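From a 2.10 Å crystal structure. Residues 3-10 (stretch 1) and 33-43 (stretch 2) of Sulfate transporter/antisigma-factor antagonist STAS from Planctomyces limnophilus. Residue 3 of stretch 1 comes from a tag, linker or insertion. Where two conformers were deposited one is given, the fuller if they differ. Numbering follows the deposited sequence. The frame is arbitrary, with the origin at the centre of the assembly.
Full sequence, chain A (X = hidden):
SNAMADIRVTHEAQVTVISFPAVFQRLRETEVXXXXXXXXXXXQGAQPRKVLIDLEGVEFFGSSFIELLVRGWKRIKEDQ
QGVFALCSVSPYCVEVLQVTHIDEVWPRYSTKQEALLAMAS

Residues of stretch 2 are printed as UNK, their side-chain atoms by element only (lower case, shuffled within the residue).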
# COMPACT_ATOMS: atom_id res chain seq x y z
N ALA A 3 3.44 -6.21 30.42
CA ALA A 3 3.19 -7.62 30.03
C ALA A 3 3.59 -7.94 28.56
O ALA A 3 4.02 -9.06 28.27
CB ALA A 3 1.71 -7.98 30.29
N MSE A 4 3.47 -6.98 27.64
CA MSE A 4 3.48 -7.33 26.21
C MSE A 4 4.92 -7.45 25.62
O MSE A 4 5.76 -6.57 25.79
CB MSE A 4 2.61 -6.33 25.40
CG MSE A 4 1.68 -6.97 24.33
SE MSE A 4 0.37 -8.32 25.01
CE MSE A 4 1.45 -9.96 24.62
N ALA A 5 5.19 -8.56 24.95
CA ALA A 5 6.52 -8.79 24.38
C ALA A 5 6.86 -7.73 23.32
O ALA A 5 5.98 -7.15 22.67
CB ALA A 5 6.60 -10.19 23.79
N ASP A 6 8.14 -7.46 23.13
CA ASP A 6 8.55 -6.47 22.15
C ASP A 6 9.88 -6.89 21.55
O ASP A 6 10.53 -7.78 22.07
CB ASP A 6 8.62 -5.10 22.83
CG ASP A 6 8.48 -3.93 21.84
OD1 ASP A 6 8.22 -4.13 20.62
OD2 ASP A 6 8.66 -2.79 22.32
N ILE A 7 10.26 -6.31 20.42
CA ILE A 7 11.59 -6.54 19.90
C ILE A 7 12.57 -6.01 20.93
O ILE A 7 12.18 -5.26 21.79
CB ILE A 7 11.85 -5.83 18.54
CG1 ILE A 7 11.43 -4.37 18.59
CG2 ILE A 7 11.20 -6.62 17.39
CD1 ILE A 7 11.90 -3.54 17.41
N ARG A 8 13.82 -6.40 20.84
CA ARG A 8 14.85 -5.73 21.62
C ARG A 8 15.79 -4.98 20.70
O ARG A 8 16.15 -5.42 19.61
CB ARG A 8 15.58 -6.64 22.59
CG ARG A 8 15.92 -8.01 22.11
CD ARG A 8 17.05 -8.62 22.99
NE ARG A 8 17.74 -9.74 22.32
CZ ARG A 8 18.94 -9.64 21.78
NH1 ARG A 8 19.50 -10.69 21.18
NH2 ARG A 8 19.56 -8.46 21.83
N VAL A 9 16.12 -3.76 21.10
CA VAL A 9 16.92 -2.87 20.27
C VAL A 9 18.25 -2.69 21.00
O VAL A 9 18.26 -2.26 22.12
CB VAL A 9 16.23 -1.51 20.06
CG1 VAL A 9 17.13 -0.56 19.27
CG2 VAL A 9 14.81 -1.66 19.32
N THR A 10 19.35 -3.03 20.35
CA THR A 10 20.69 -2.83 20.96
C THR A 10 21.56 -2.00 20.01
O THR A 10 21.29 -1.88 18.81
CB THR A 10 21.36 -4.16 21.26
OG1 THR A 10 21.24 -4.99 20.11
CG2 THR A 10 20.73 -4.89 22.51
N UNK A 33 1.92 -5.54 14.55
CA UNK A 33 1.35 -4.36 15.25
C UNK A 33 2.00 -4.16 16.58
O UNK A 33 2.15 -3.02 17.02
c UNK A 33 -0.71 -3.10 16.29
o UNK A 33 -0.67 -4.19 18.47
c UNK A 33 -0.15 -4.43 15.55
o UNK A 33 -0.83 -2.00 18.49
c UNK A 33 -0.73 -3.10 17.86
N UNK A 34 2.35 -5.25 17.26
CA UNK A 34 2.93 -5.13 18.60
C UNK A 34 4.28 -4.45 18.57
O UNK A 34 4.61 -3.76 19.48
c UNK A 34 3.13 -6.49 19.27
n UNK A 34 1.68 -9.60 19.86
c UNK A 34 2.26 -8.55 20.42
c UNK A 34 1.90 -7.17 19.83
o UNK A 34 3.10 -8.66 21.34
N UNK A 35 5.05 -4.66 17.52
CA UNK A 35 6.45 -4.25 17.50
C UNK A 35 6.71 -3.00 16.67
O UNK A 35 7.81 -2.46 16.70
c UNK A 35 8.10 -6.76 14.90
c UNK A 35 7.18 -5.64 15.48
c UNK A 35 7.37 -5.38 16.98
c UNK A 35 7.16 -6.66 17.80
N UNK A 36 5.68 -2.53 15.94
CA UNK A 36 5.86 -1.49 14.91
C UNK A 36 6.41 -0.22 15.49
O UNK A 36 7.36 0.36 14.95
c UNK A 36 4.54 -1.21 14.18
N UNK A 37 5.84 0.16 16.62
CA UNK A 37 6.22 1.39 17.29
C UNK A 37 7.68 1.44 17.79
O UNK A 37 8.43 2.40 17.53
o UNK A 37 5.62 2.73 19.19
c UNK A 37 5.21 1.65 18.42
N UNK A 38 8.11 0.41 18.48
CA UNK A 38 9.50 0.32 18.91
C UNK A 38 10.43 0.25 17.69
O UNK A 38 11.43 0.93 17.63
c UNK A 38 11.07 -1.04 20.43
c UNK A 38 9.67 -0.90 19.87
o UNK A 38 8.80 -0.69 20.96
N UNK A 39 10.05 -0.54 16.69
CA UNK A 39 10.84 -0.68 15.51
C UNK A 39 11.06 0.64 14.77
O UNK A 39 12.21 1.04 14.45
c UNK A 39 12.07 -2.55 13.21
c UNK A 39 12.18 -2.13 10.83
c UNK A 39 10.20 -1.71 14.60
c UNK A 39 10.33 -1.32 12.15
c UNK A 39 12.73 -2.69 11.98
c UNK A 39 10.87 -1.86 13.30
c UNK A 39 10.97 -1.47 10.91
N UNK A 40 9.95 1.34 14.51
CA UNK A 40 10.05 2.58 13.75
C UNK A 40 10.77 3.66 14.56
O UNK A 40 11.54 4.43 14.01
c UNK A 40 8.80 2.05 10.94
c UNK A 40 6.63 2.74 11.86
c UNK A 40 8.66 3.05 13.25
c UNK A 40 7.97 2.17 12.20
N UNK A 41 10.59 3.68 15.87
CA UNK A 41 11.30 4.69 16.68
C UNK A 41 12.82 4.42 16.68
O UNK A 41 13.59 5.35 16.75
c UNK A 41 10.73 4.79 18.16
N UNK A 42 13.23 3.16 16.51
CA UNK A 42 14.65 2.80 16.42
C UNK A 42 15.29 3.20 15.07
O UNK A 42 16.46 2.99 14.87
c UNK A 42 14.83 1.29 16.63
N UNK A 43 14.53 3.77 14.14
CA UNK A 43 15.08 4.09 12.84
C UNK A 43 15.68 5.50 12.78
O UNK A 43 15.91 6.03 11.70
c UNK A 43 14.94 0.27 12.64
c UNK A 43 13.98 3.99 11.78
c UNK A 43 13.45 2.57 11.53
se UNK A 43 14.72 1.26 10.96
O HOH W 1 6.47 -1.49 19.78

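Position 33 carries three carbons, the third bearing two oxygens, an acid with two methylenes and so a glutamate. E33 lies out of reach of stretch 1, and its OE2 is hydrogen-bonded elsewhere in the structure.

Position 34 also has three carbons, but the last holds one oxygen and one nitrogen, and the oxygen nears M4 and A5. That is a primary amide on two methylenes: glutamine. Q34 points its CA-to-CB bond toward stretch 1 and, with chi1 m and chi2 t, extends to the loop, where OE1 lies 3.7 Å from M4 CG and 3.5 Å from A5 O.

At position 35 four carbons fork at the first, one arm being two carbons long, and the end of that longer arm packs on I7; this gives isoleucine. The CA-to-CB bond of I35 points sideways to stretch 1. Its CD1 packs 4.0 Å from I7 CG2, and its CA sits 3.6 Å from D6 OD1, where the two backbones come close, 5.6 Å between I35 CA and D6 CA.

Position 36 has a single carbon pointing away from stretch 1; it is alanine, A36. Position 37 has one carbon followed by one oxygen, hence serine, and S37 makes no contact across the interface.

Position 38 has one carbon carrying an oxygen and a second carbon. The oxygen lies 2.5 Å from D6 OD2, and the terminal carbon faces I7 and V9. With one heavy atom of each kind on a branched CB, this is threonine. T38 OG1 donates a short hydrogen bond to D6 OD2, while T38 CG2 lies 3.8 Å from I7 CG1 and 4.0 Å from V9 CG2.

Position 39 shows one carbon leading to a six-carbon ring with no oxygen, and the side chain meets I7, so phenylalanine. The F39 ring has I7 CD1 at its edge, near its plane, and the same methyl lies 3.8 Å from F39 CB.

Four carbons forked at the second mark position 40 as leucine; L40 points away. Position 41, with one carbon, is alanine, and A41 is out of reach. Position 42 again has one carbon, but here it points toward stretch 1 and meets V9: alanine, with A42 CB 4.0 Å from V9 CG1. Position 43 has an unbranched run of two carbons, selenium and one carbon, the selenomethionine form of methionine; M43 makes no contact.

The design rule is a four-residue spacing along one helix face: Q34 and T38 point toward stretch 1, as does A42 just past the helix end, where A42 N still bonds to T38 O at 3.1 Å. I35 and F39, whose CA-to-CB bonds point sideways, lie along one side of that row. I7 and V9, one residue apart in extended chain, both point toward this face, while R8 between them points away. T38 joins the polar and apolar parts of the contact, presenting a hydroxyl to D6 and a methyl to the two aliphatic side chains. The helix is kinked where the amides of S37 and T38 lack bonds to the preceding turn, and water 1 fills part of that gap: it accepts from T38 N at 2.8 Å and donates to Q34 O at 2.9 Å and to D6 OD1 at 3.3 Å. One carboxylate thus meets both the threonine and the opened turn.

Stretch 2 33-43: EQIASTFLAAM
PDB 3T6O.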